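PDB 3QLD: mandelate racemase/muconate lactonizing protein from Alicyclobacillus acidocaldarius LAA1, which belongs to the enolase superfamily, pairing an N-terminal capping domain with a C-terminal TIM-barrel-like domain. Local coordinates for residues V7-S12 and T370-V375; I32-V37 and G44-V49; H71-F76 and V375-L380; F331-L336 and R362-R367. All coordinates share one frame; numbering follows the deposited sequence.

Contact 1 of 4, residues V7-S12 and T370-V375; sequences VLHRLS and TATWSV
The indole of Trp373 meets Leu8 obliquely: Leu8 CD1 sits 3.3 Å from Trp373 CE3, a tight contact between side chains that run alongside each other on one face of the sheet. Both strands belong to the antiparallel sheet of the N-terminal capping domain, where a strand from near the C-terminus lies beside strand 3-15. The flat groups of His9 and Arg10 are met obliquely too, the imidazole by Thr372 CG2 and the guanidinium by Thr370 OG1. His9 also lays its ring nearly parallel to that of Trp45, and its NE2 is bonded to Gln35 OE1. Val7, His9, Thr372 and Ser374 occupy one face; Leu8, Arg10, Ala371 and Trp373 occupy the other, where Leu8, Arg10 and Trp373 touch helix 61-80. Leu8 and Trp373 form a hydrogen-bonded pair, Leu8 N to Trp373 O spanning 2.8 Å and running nearly along the C=O axis. Arg10 faces both Thr370 and Ala371, a classic beta bulge. Arg10 N donates to Ala371 O, while Arg10 O takes a short bond from Thr370 N (2.6 Å) and a weak one from Ala371 N. The extended Arg10 side chain, CG anti to the backbone N (chi1 -158°), carries NH1 away to a salt bridge with Asp62. Beyond the bulge, a water lies 3.0 Å from Thr370 OG1 and donates a weak bond to Leu11 O.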
# COMPACT_ATOMS: atom_id res chain seq x y z
N VAL A 7 -21.49 -13.50 -2.53
CA VAL A 7 -20.90 -14.25 -3.63
C VAL A 7 -19.88 -13.34 -4.36
O VAL A 7 -20.21 -12.25 -4.79
CB VAL A 7 -21.98 -14.68 -4.68
CG1 VAL A 7 -21.34 -15.46 -5.80
CG2 VAL A 7 -23.15 -15.47 -3.99
N LEU A 8 -18.66 -13.83 -4.52
CA LEU A 8 -17.63 -13.13 -5.28
C LEU A 8 -17.51 -13.77 -6.59
O LEU A 8 -17.37 -15.00 -6.72
CB LEU A 8 -16.28 -13.19 -4.55
CG LEU A 8 -16.30 -12.76 -3.09
CD1 LEU A 8 -14.93 -13.03 -2.40
CD2 LEU A 8 -16.54 -11.29 -3.17
N HIS A 9 -17.48 -12.93 -7.61
CA HIS A 9 -17.37 -13.41 -8.93
C HIS A 9 -16.09 -12.86 -9.53
O HIS A 9 -15.96 -11.65 -9.66
CB HIS A 9 -18.50 -12.80 -9.78
CG HIS A 9 -19.87 -13.09 -9.25
ND1 HIS A 9 -20.55 -14.25 -9.58
CD2 HIS A 9 -20.68 -12.39 -8.41
CE1 HIS A 9 -21.74 -14.24 -8.98
NE2 HIS A 9 -21.83 -13.14 -8.25
N ARG A 10 -15.22 -13.73 -9.99
CA ARG A 10 -14.05 -13.34 -10.79
C ARG A 10 -14.32 -13.44 -12.28
O ARG A 10 -14.65 -14.53 -12.80
CB ARG A 10 -12.81 -14.18 -10.40
CG ARG A 10 -11.55 -13.42 -10.80
CD ARG A 10 -10.35 -14.29 -10.45
NE ARG A 10 -9.18 -13.70 -11.02
CZ ARG A 10 -8.00 -13.74 -10.44
NH1 ARG A 10 -6.96 -13.13 -11.01
NH2 ARG A 10 -7.90 -14.37 -9.28
N LEU A 11 -14.21 -12.32 -12.97
CA LEU A 11 -14.65 -12.21 -14.33
C LEU A 11 -13.46 -11.97 -15.25
O LEU A 11 -12.43 -11.37 -14.86
CB LEU A 11 -15.64 -11.05 -14.46
CG LEU A 11 -17.14 -11.31 -14.30
CD1 LEU A 11 -17.50 -12.04 -13.06
CD2 LEU A 11 -17.93 -10.02 -14.43
N SER A 12 -13.61 -12.44 -16.49
CA SER A 12 -12.67 -12.09 -17.54
C SER A 12 -13.50 -11.66 -18.75
O SER A 12 -14.19 -12.50 -19.31
CB SER A 12 -11.82 -13.27 -17.91
OG SER A 12 -10.89 -12.86 -18.92
N THR A 370 -14.54 -16.76 -14.16
CA THR A 370 -13.45 -17.73 -14.18
C THR A 370 -13.32 -18.36 -12.83
O THR A 370 -12.58 -19.36 -12.65
CB THR A 370 -12.10 -17.12 -14.52
OG1 THR A 370 -11.77 -16.14 -13.56
CG2 THR A 370 -12.10 -16.54 -15.91
N ALA A 371 -14.00 -17.77 -11.87
CA ALA A 371 -14.05 -18.31 -10.50
C ALA A 371 -15.25 -17.72 -9.76
O ALA A 371 -15.71 -16.56 -10.04
CB ALA A 371 -12.73 -18.03 -9.73
N THR A 372 -15.77 -18.49 -8.82
CA THR A 372 -16.91 -18.04 -8.06
C THR A 372 -16.82 -18.62 -6.63
O THR A 372 -16.56 -19.85 -6.48
CB THR A 372 -18.25 -18.47 -8.75
OG1 THR A 372 -18.26 -18.02 -10.10
CG2 THR A 372 -19.51 -17.89 -8.05
N TRP A 373 -16.99 -17.75 -5.62
CA TRP A 373 -16.92 -18.16 -4.23
C TRP A 373 -18.13 -17.61 -3.46
O TRP A 373 -18.38 -16.43 -3.51
CB TRP A 373 -15.63 -17.64 -3.62
CG TRP A 373 -15.44 -17.94 -2.16
CD1 TRP A 373 -14.96 -19.10 -1.61
CD2 TRP A 373 -15.66 -17.03 -1.08
NE1 TRP A 373 -14.90 -18.96 -0.24
CE2 TRP A 373 -15.29 -17.69 0.10
CE3 TRP A 373 -16.14 -15.70 -0.99
CZ2 TRP A 373 -15.40 -17.09 1.36
CZ3 TRP A 373 -16.23 -15.10 0.24
CH2 TRP A 373 -15.86 -15.81 1.41
N SER A 374 -18.84 -18.47 -2.74
CA SER A 374 -20.04 -18.07 -2.00
C SER A 374 -19.88 -18.42 -0.57
O SER A 374 -19.28 -19.47 -0.22
CB SER A 374 -21.26 -18.81 -2.48
OG SER A 374 -21.36 -18.65 -3.89
N VAL A 375 -20.41 -17.56 0.28
CA VAL A 375 -20.32 -17.86 1.69
C VAL A 375 -21.60 -17.52 2.44
O VAL A 375 -22.21 -16.44 2.23
CB VAL A 375 -19.09 -17.17 2.32
CG1 VAL A 375 -19.30 -15.67 2.52
CG2 VAL A 375 -18.65 -17.88 3.61
O HOH W 1 -10.45 -13.62 -14.36

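Contact 2 of 4, residues I32-V37 and G44-V49; sequences ILVQLV and GWSECV
Trp45 and Gln35 pack tightly, and Trp45 buries more of its surface against the other strand than any other residue here. Gln35 runs alongside the indole, its CG anti to the backbone N (chi1 166°), so that Gln35 CB rests over the six-membered ring, 3.9 Å from the centroid of Trp45 and almost on the ring normal: a CH-pi contact. Farther out the amide tilts 36° from the ring plane and brings Gln35 NE2 to 3.2 Å from Trp45 CZ2. Both Gln35 NE2 and Trp45 NE1 are bonded to Glu43 OE1, so one carboxylate oxygen ties the amide to the indole, while Gln35 OE1 is held by His9. Leu33 CD1 comes to the edge of the indole, 4.0 Å from Trp45 CZ3.

The strands form an antiparallel beta hairpin, 25-38 with 43-48, in the N-terminal capping domain. Val34 and Ser46 are a hydrogen-bonded pair, and at the turn end Leu36 N reaches Gly44 O over 2.7 Å, nearly straight at 172°. On the face opposite Trp45, Ser46 OG presses against Val34 CB at 3.4 Å. That hydroxyl occupies the crowded position between the backbone N and the carbonyl carbon and is satisfied by Ala110 O of helix 105-123.

The side chains of Ile32 and Cys48 meet less closely, CB to CB at 4.0 Å, although Cys48 N still donates to Ile32 O. Of the residues in contact, Gln35 alone is partly exposed; the others are buried, among them Glu47, which turns its OE1 to Thr302 and Gly305.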
# COMPACT_ATOMS: atom_id res chain seq x y z
N ILE A 32 -13.49 -8.16 -10.52
CA ILE A 32 -14.14 -8.94 -9.41
C ILE A 32 -15.46 -8.25 -9.06
O ILE A 32 -15.44 -7.00 -8.76
CB ILE A 32 -13.26 -8.98 -8.14
CG1 ILE A 32 -12.00 -9.84 -8.35
CG2 ILE A 32 -14.03 -9.64 -6.97
CD1 ILE A 32 -11.03 -9.71 -7.09
N LEU A 33 -16.58 -8.97 -9.17
CA LEU A 33 -17.85 -8.40 -8.63
C LEU A 33 -18.26 -8.98 -7.32
O LEU A 33 -18.11 -10.20 -7.08
CB LEU A 33 -18.98 -8.55 -9.65
CG LEU A 33 -18.72 -7.99 -11.06
CD1 LEU A 33 -19.99 -8.24 -11.94
CD2 LEU A 33 -18.50 -6.50 -10.96
N VAL A 34 -18.76 -8.12 -6.44
CA VAL A 34 -19.22 -8.52 -5.13
C VAL A 34 -20.74 -8.51 -5.18
O VAL A 34 -21.35 -7.54 -5.66
CB VAL A 34 -18.74 -7.56 -4.08
CG1 VAL A 34 -19.28 -7.91 -2.73
CG2 VAL A 34 -17.16 -7.58 -4.03
N GLN A 35 -21.32 -9.63 -4.76
CA GLN A 35 -22.81 -9.74 -4.71
C GLN A 35 -23.22 -10.08 -3.32
O GLN A 35 -22.75 -11.09 -2.75
CB GLN A 35 -23.30 -10.76 -5.75
CG GLN A 35 -24.81 -11.21 -5.54
CD GLN A 35 -25.18 -12.34 -6.52
OE1 GLN A 35 -24.32 -13.13 -6.88
NE2 GLN A 35 -26.48 -12.38 -6.99
N LEU A 36 -24.11 -9.26 -2.74
CA LEU A 36 -24.65 -9.53 -1.40
C LEU A 36 -26.17 -9.82 -1.54
O LEU A 36 -26.83 -9.24 -2.38
CB LEU A 36 -24.47 -8.34 -0.45
CG LEU A 36 -23.01 -7.91 -0.26
CD1 LEU A 36 -23.02 -6.50 0.42
CD2 LEU A 36 -22.29 -8.96 0.63
N VAL A 37 -26.65 -10.76 -0.75
CA VAL A 37 -28.08 -11.16 -0.79
C VAL A 37 -28.61 -11.30 0.60
O VAL A 37 -28.02 -11.98 1.48
CB VAL A 37 -28.25 -12.50 -1.41
CG1 VAL A 37 -29.75 -12.73 -1.71
CG2 VAL A 37 -27.43 -12.60 -2.71
N GLY A 44 -27.25 -6.47 -3.26
CA GLY A 44 -26.37 -5.39 -3.68
C GLY A 44 -25.17 -5.92 -4.47
O GLY A 44 -24.70 -7.03 -4.20
N TRP A 45 -24.72 -5.17 -5.49
CA TRP A 45 -23.50 -5.46 -6.27
C TRP A 45 -22.48 -4.32 -6.22
O TRP A 45 -22.87 -3.14 -6.06
CB TRP A 45 -23.83 -5.68 -7.75
CG TRP A 45 -24.69 -6.91 -7.97
CD1 TRP A 45 -25.98 -7.10 -7.57
CD2 TRP A 45 -24.29 -8.11 -8.65
NE1 TRP A 45 -26.41 -8.36 -7.94
CE2 TRP A 45 -25.40 -9.00 -8.60
CE3 TRP A 45 -23.10 -8.53 -9.27
CZ2 TRP A 45 -25.37 -10.27 -9.19
CZ3 TRP A 45 -23.08 -9.80 -9.87
CH2 TRP A 45 -24.21 -10.66 -9.83
N SER A 46 -21.21 -4.65 -6.45
CA SER A 46 -20.15 -3.63 -6.63
C SER A 46 -19.02 -4.25 -7.38
O SER A 46 -19.02 -5.47 -7.57
CB SER A 46 -19.60 -3.18 -5.30
OG SER A 46 -18.94 -4.26 -4.68
N GLU A 47 -18.05 -3.41 -7.78
CA GLU A 47 -16.92 -3.94 -8.55
C GLU A 47 -15.67 -3.60 -7.81
O GLU A 47 -15.51 -2.45 -7.37
CB GLU A 47 -16.85 -3.35 -9.95
CG GLU A 47 -15.64 -3.81 -10.75
CD GLU A 47 -15.73 -3.36 -12.21
OE1 GLU A 47 -16.82 -2.97 -12.65
OE2 GLU A 47 -14.72 -3.39 -12.95
N CYS A 48 -14.80 -4.59 -7.59
CA CYS A 48 -13.42 -4.25 -7.10
C CYS A 48 -12.57 -3.78 -8.30
O CYS A 48 -12.45 -4.53 -9.26
CB CYS A 48 -12.84 -5.47 -6.37
SG CYS A 48 -11.13 -5.08 -5.79
N VAL A 49 -12.07 -2.53 -8.30
CA VAL A 49 -11.46 -1.97 -9.48
C VAL A 49 -9.97 -2.28 -9.62
O VAL A 49 -9.32 -1.74 -10.53
CB VAL A 49 -11.62 -0.39 -9.55
CG1 VAL A 49 -13.13 0.02 -9.69
CG2 VAL A 49 -11.03 0.28 -8.37

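Contact 3 of 4, residues H71-F76 and V375-L380; sequences HLVPRF and VDLRTL
Val73 holds CG1 anti to its backbone N (chi1 176°), while Val375 puts its CG1 in the crowded position between N and carbonyl carbon (chi1 75°); the two methyls therefore meet tip to tip, Val73 CG1 to Val375 CG1 at 3.7 Å. Leu377, with CG anti to its carbonyl carbon, crosses Val73 at about a right angle and lays CD2 4.1 Å from Val73 CG1. Its other methyl, CD1, approaches the Phe76 ring obliquely. At the next residue of the helix after Val73, Leu380 CD2 touches Pro74 CA, 4.0 Å off, where the helix is kinked because the proline nitrogen has no bond to the turn before.

The contact is apolar throughout. An Asx turn shapes the chain leaving the strand, Asp376 OD1 accepting from Arg378 N through its anti lone pair. On the helix, Arg75 NH1 returns to His71 O, and Arg75 NH2 makes a salt bridge with Glu53 of the second subunit, so part of this helix faces the dimer partner.

Helix 61-80 packs on the chain leaving strand 369-376 and also on helix 105-123, where Val73 touches Ile111 and Phe76 touches Val115; Cys6 of strand 3-15 packs on Val73, Val375 and Leu377 alike.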
# COMPACT_ATOMS: atom_id res chain seq x y z
N HIS A 71 -9.92 -12.47 4.33
CA HIS A 71 -9.77 -11.44 5.33
C HIS A 71 -10.93 -10.48 5.53
O HIS A 71 -11.43 -10.31 6.68
CB HIS A 71 -8.50 -10.62 5.05
CG HIS A 71 -7.28 -11.47 5.01
ND1 HIS A 71 -6.57 -11.78 6.15
CD2 HIS A 71 -6.78 -12.25 4.02
CE1 HIS A 71 -5.59 -12.63 5.84
NE2 HIS A 71 -5.71 -12.96 4.56
N LEU A 72 -11.36 -9.86 4.43
CA LEU A 72 -12.40 -8.84 4.52
C LEU A 72 -13.81 -9.43 4.67
O LEU A 72 -14.51 -9.02 5.58
CB LEU A 72 -12.34 -7.87 3.32
CG LEU A 72 -11.00 -7.19 3.08
CD1 LEU A 72 -11.27 -6.03 2.06
CD2 LEU A 72 -10.47 -6.63 4.38
N VAL A 73 -14.16 -10.43 3.86
CA VAL A 73 -15.52 -11.04 4.00
C VAL A 73 -15.72 -11.66 5.38
O VAL A 73 -16.79 -11.42 6.01
CB VAL A 73 -15.90 -11.93 2.78
CG1 VAL A 73 -17.27 -12.65 2.99
CG2 VAL A 73 -15.95 -11.04 1.57
N PRO A 74 -14.70 -12.37 5.93
CA PRO A 74 -14.88 -12.86 7.30
C PRO A 74 -15.09 -11.76 8.31
O PRO A 74 -15.93 -11.88 9.23
CB PRO A 74 -13.59 -13.63 7.57
CG PRO A 74 -13.30 -14.20 6.20
CD PRO A 74 -13.48 -12.96 5.33
N ARG A 75 -14.40 -10.65 8.14
CA ARG A 75 -14.51 -9.54 9.06
C ARG A 75 -15.87 -8.91 8.97
O ARG A 75 -16.40 -8.44 10.00
CB ARG A 75 -13.45 -8.47 8.81
CG ARG A 75 -12.09 -8.79 9.50
CD ARG A 75 -11.13 -7.71 9.00
NE ARG A 75 -9.86 -7.80 9.68
CZ ARG A 75 -8.90 -8.69 9.40
NH1 ARG A 75 -9.09 -9.62 8.47
NH2 ARG A 75 -7.75 -8.66 10.12
N PHE A 76 -16.40 -8.85 7.74
CA PHE A 76 -17.72 -8.27 7.46
C PHE A 76 -18.84 -9.15 8.05
O PHE A 76 -19.76 -8.63 8.64
CB PHE A 76 -17.85 -8.03 5.95
CG PHE A 76 -19.20 -7.59 5.50
CD1 PHE A 76 -19.89 -8.32 4.49
CD2 PHE A 76 -19.80 -6.44 6.02
CE1 PHE A 76 -21.10 -7.94 4.04
CE2 PHE A 76 -21.08 -6.06 5.60
CZ PHE A 76 -21.72 -6.79 4.59
N VAL A 375 -20.41 -17.56 0.28
CA VAL A 375 -20.32 -17.86 1.69
C VAL A 375 -21.60 -17.52 2.44
O VAL A 375 -22.21 -16.44 2.23
CB VAL A 375 -19.09 -17.17 2.32
CG1 VAL A 375 -19.30 -15.67 2.52
CG2 VAL A 375 -18.65 -17.88 3.61
N ASP A 376 -22.02 -18.46 3.29
CA ASP A 376 -23.09 -18.23 4.25
C ASP A 376 -22.53 -17.22 5.23
O ASP A 376 -21.53 -17.47 5.91
CB ASP A 376 -23.45 -19.55 4.95
CG ASP A 376 -24.68 -19.44 5.80
OD1 ASP A 376 -24.84 -18.44 6.56
OD2 ASP A 376 -25.51 -20.37 5.70
N LEU A 377 -23.18 -16.06 5.31
CA LEU A 377 -22.64 -14.99 6.14
C LEU A 377 -22.85 -15.26 7.61
O LEU A 377 -22.08 -14.76 8.41
CB LEU A 377 -23.17 -13.63 5.73
CG LEU A 377 -22.55 -13.02 4.47
CD1 LEU A 377 -23.35 -11.75 4.11
CD2 LEU A 377 -21.04 -12.69 4.67
N ARG A 378 -23.87 -16.06 7.97
CA ARG A 378 -24.17 -16.38 9.40
C ARG A 378 -23.25 -17.44 10.03
O ARG A 378 -22.88 -17.34 11.22
CB ARG A 378 -25.66 -16.70 9.66
CG ARG A 378 -26.68 -15.95 8.73
CD ARG A 378 -26.92 -14.42 9.01
NE ARG A 378 -27.39 -14.16 10.38
CZ ARG A 378 -26.58 -13.80 11.39
NH1 ARG A 378 -27.07 -13.61 12.61
NH2 ARG A 378 -25.27 -13.64 11.18
N THR A 379 -22.87 -18.44 9.24
CA THR A 379 -21.96 -19.50 9.68
C THR A 379 -20.50 -19.20 9.33
O THR A 379 -19.65 -19.20 10.21
CB THR A 379 -22.40 -20.89 9.16
OG1 THR A 379 -22.36 -20.93 7.73
CG2 THR A 379 -23.82 -21.22 9.64
N LEU A 380 -20.23 -18.92 8.05
CA LEU A 380 -18.89 -18.74 7.46
C LEU A 380 -18.35 -19.95 6.65
O LEU A 380 -17.14 -20.06 6.40
CB LEU A 380 -17.85 -18.15 8.46
CG LEU A 380 -17.92 -16.63 8.62
CD1 LEU A 380 -17.10 -16.12 9.82
CD2 LEU A 380 -17.48 -15.93 7.32

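Contact 4 of 4, residues F331-L336 and R362-R367; sequences FEQDVL and RDAVRR
An irregular, non-helical chain at 331-336 runs up to the first turns of helix 362-368, coming closest where the CA atoms of Val335 and Ala364 lie 5.4 Å apart. This is loop-to-helix packing: the loop follows helix 303-313 of the TIM-barrel-like domain, and the helix leads directly into strand 369-376 of the capping domain's sheet. Ala364 turns its CB toward the loop, where Ala364 CB lies 3.5 Å from Asp334 O and makes a looser contact with Val335 CA. Beside it, Val365 brings CG2, the methyl anti to its carbonyl carbon, to 4.0 Å from Val335 CB. The two valines make the apolar side-chain contact, and Leu11 and Leu33 of the capping sheet carry it on, Leu11 packing on Val335 and Leu33 on Val365.

Toward the partly exposed side, Gln333 bends at chi2 (78°), bringing its amide to the carbonyl of the next residue. Its NE2 passes near the Ala364 methyl, so the carbonyl of Asp334 is hemmed in by both groups. Asp334 CB leaves its CA away from the helix, and the carboxylate is bonded elsewhere: OD2 to Ser327 OG, and OD1 to the backbone N-H groups of Gly303 and Val335. Val335 N lies 2.7 Å from Asp334 OD1 and meets it from above the carboxylate plane. A backbone bond between Val335 and Asp361 secures the loop just ahead of the helix. A nearly straight bond stays within the loop, Gln333 NE2 to Asp334 O at 3.0 Å and 171°, lying in the amide plane and on a carbonyl lone pair.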
# COMPACT_ATOMS: atom_id res chain seq x y z
N PHE A 331 -16.28 -2.73 -24.56
CA PHE A 331 -16.74 -4.14 -24.62
C PHE A 331 -17.85 -4.46 -25.62
O PHE A 331 -18.89 -3.83 -25.57
CB PHE A 331 -17.31 -4.52 -23.27
CG PHE A 331 -16.37 -4.31 -22.12
CD1 PHE A 331 -15.30 -5.17 -21.92
CD2 PHE A 331 -16.61 -3.29 -21.18
CE1 PHE A 331 -14.43 -5.00 -20.84
CE2 PHE A 331 -15.75 -3.11 -20.08
CZ PHE A 331 -14.64 -3.98 -19.92
N GLU A 332 -17.66 -5.51 -26.44
CA GLU A 332 -18.74 -6.10 -27.25
C GLU A 332 -19.94 -6.45 -26.36
O GLU A 332 -21.07 -6.21 -26.75
CB GLU A 332 -18.27 -7.36 -28.03
CG GLU A 332 -19.36 -8.10 -28.95
CD GLU A 332 -20.16 -9.26 -28.27
OE1 GLU A 332 -19.61 -10.02 -27.45
OE2 GLU A 332 -21.36 -9.42 -28.57
N GLN A 333 -19.68 -7.03 -25.19
CA GLN A 333 -20.70 -7.48 -24.28
C GLN A 333 -20.22 -7.22 -22.84
O GLN A 333 -19.17 -7.74 -22.43
CB GLN A 333 -20.90 -9.00 -24.47
CG GLN A 333 -21.74 -9.64 -23.38
CD GLN A 333 -23.20 -9.38 -23.60
OE1 GLN A 333 -23.79 -9.88 -24.58
NE2 GLN A 333 -23.81 -8.59 -22.70
N ASP A 334 -21.02 -6.43 -22.12
CA ASP A 334 -20.79 -5.99 -20.74
C ASP A 334 -21.76 -6.72 -19.79
O ASP A 334 -22.54 -7.56 -20.23
CB ASP A 334 -21.01 -4.45 -20.72
CG ASP A 334 -20.35 -3.74 -19.52
OD1 ASP A 334 -19.90 -4.42 -18.62
OD2 ASP A 334 -20.34 -2.48 -19.48
N VAL A 335 -21.70 -6.44 -18.49
CA VAL A 335 -22.48 -7.19 -17.50
C VAL A 335 -23.86 -6.58 -17.16
O VAL A 335 -24.53 -7.01 -16.21
CB VAL A 335 -21.63 -7.40 -16.22
CG1 VAL A 335 -20.22 -7.85 -16.62
CG2 VAL A 335 -21.54 -6.09 -15.45
N LEU A 336 -24.29 -5.63 -17.96
CA LEU A 336 -25.62 -5.01 -17.80
C LEU A 336 -26.54 -5.42 -18.94
O LEU A 336 -26.09 -5.66 -20.03
CB LEU A 336 -25.51 -3.48 -17.78
CG LEU A 336 -24.55 -2.89 -16.71
CD1 LEU A 336 -24.59 -1.36 -16.85
CD2 LEU A 336 -25.02 -3.30 -15.33
N ARG A 362 -27.33 -11.47 -15.57
CA ARG A 362 -26.88 -12.69 -14.90
C ARG A 362 -26.22 -13.65 -15.85
O ARG A 362 -25.25 -14.30 -15.46
CB ARG A 362 -28.01 -13.39 -14.11
CG ARG A 362 -28.77 -12.58 -13.00
CD ARG A 362 -28.00 -11.40 -12.42
NE ARG A 362 -28.52 -10.91 -11.13
CZ ARG A 362 -29.35 -9.87 -11.00
NH1 ARG A 362 -29.78 -9.20 -12.08
NH2 ARG A 362 -29.75 -9.48 -9.79
N ASP A 363 -26.69 -13.74 -17.11
CA ASP A 363 -26.06 -14.65 -18.10
C ASP A 363 -24.66 -14.20 -18.49
O ASP A 363 -23.78 -15.02 -18.75
CB ASP A 363 -26.85 -14.76 -19.42
CG ASP A 363 -28.16 -15.53 -19.28
OD1 ASP A 363 -28.22 -16.53 -18.54
OD2 ASP A 363 -29.16 -15.13 -19.93
N ALA A 364 -24.50 -12.89 -18.63
CA ALA A 364 -23.19 -12.36 -18.96
C ALA A 364 -22.24 -12.59 -17.78
O ALA A 364 -21.14 -13.11 -17.97
CB ALA A 364 -23.29 -10.87 -19.38
N VAL A 365 -22.70 -12.25 -16.58
CA VAL A 365 -21.86 -12.47 -15.40
C VAL A 365 -21.40 -13.93 -15.37
O VAL A 365 -20.20 -14.24 -15.13
CB VAL A 365 -22.58 -12.05 -14.09
CG1 VAL A 365 -21.82 -12.59 -12.83
CG2 VAL A 365 -22.71 -10.57 -14.03
N ARG A 366 -22.34 -14.84 -15.62
CA ARG A 366 -22.03 -16.26 -15.58
C ARG A 366 -21.06 -16.71 -16.66
O ARG A 366 -20.10 -17.45 -16.35
CB ARG A 366 -23.30 -17.08 -15.61
CG ARG A 366 -23.83 -17.35 -14.24
CD ARG A 366 -24.21 -18.87 -14.13
NE ARG A 366 -24.59 -19.43 -15.44
CZ ARG A 366 -24.71 -20.73 -15.73
NH1 ARG A 366 -24.52 -21.68 -14.80
NH2 ARG A 366 -25.05 -21.09 -16.97
N ARG A 367 -21.26 -16.24 -17.90
CA ARG A 367 -20.35 -16.62 -18.99
C ARG A 367 -18.91 -16.14 -18.75
O ARG A 367 -17.96 -16.89 -19.04
CB ARG A 367 -20.84 -16.15 -20.37
CG ARG A 367 -19.81 -16.44 -21.59
CD ARG A 367 -19.56 -17.98 -21.93
NE ARG A 367 -18.54 -18.20 -22.99
CZ ARG A 367 -17.21 -18.27 -22.80
NH1 ARG A 367 -16.66 -18.11 -21.58
NH2 ARG A 367 -16.40 -18.50 -23.85

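Contacts 1 and 2 build the same antiparallel sheet, their centres about 10 Å apart, because strands 3-15 and 25-38 are neighbours in it. Along the chain, contact 2 closes first, within some twenty residues; contacts 1, 3 and 4 bring in the C-terminal part. Contact 3 shares Val375 with contact 1 and covers one face of the sheet with helix 61-80, Phe76 reaching Leu36 of contact 2. Contact 4 adjoins the opposite face, its centre about 14 Å from those of contacts 1 and 2. Contacts 3 and 4 stay apart, about 14 Å between nearest atoms. The chain, having completed the barrel-like domain, thus returns through helix 362-368 to add a strand to the capping domain.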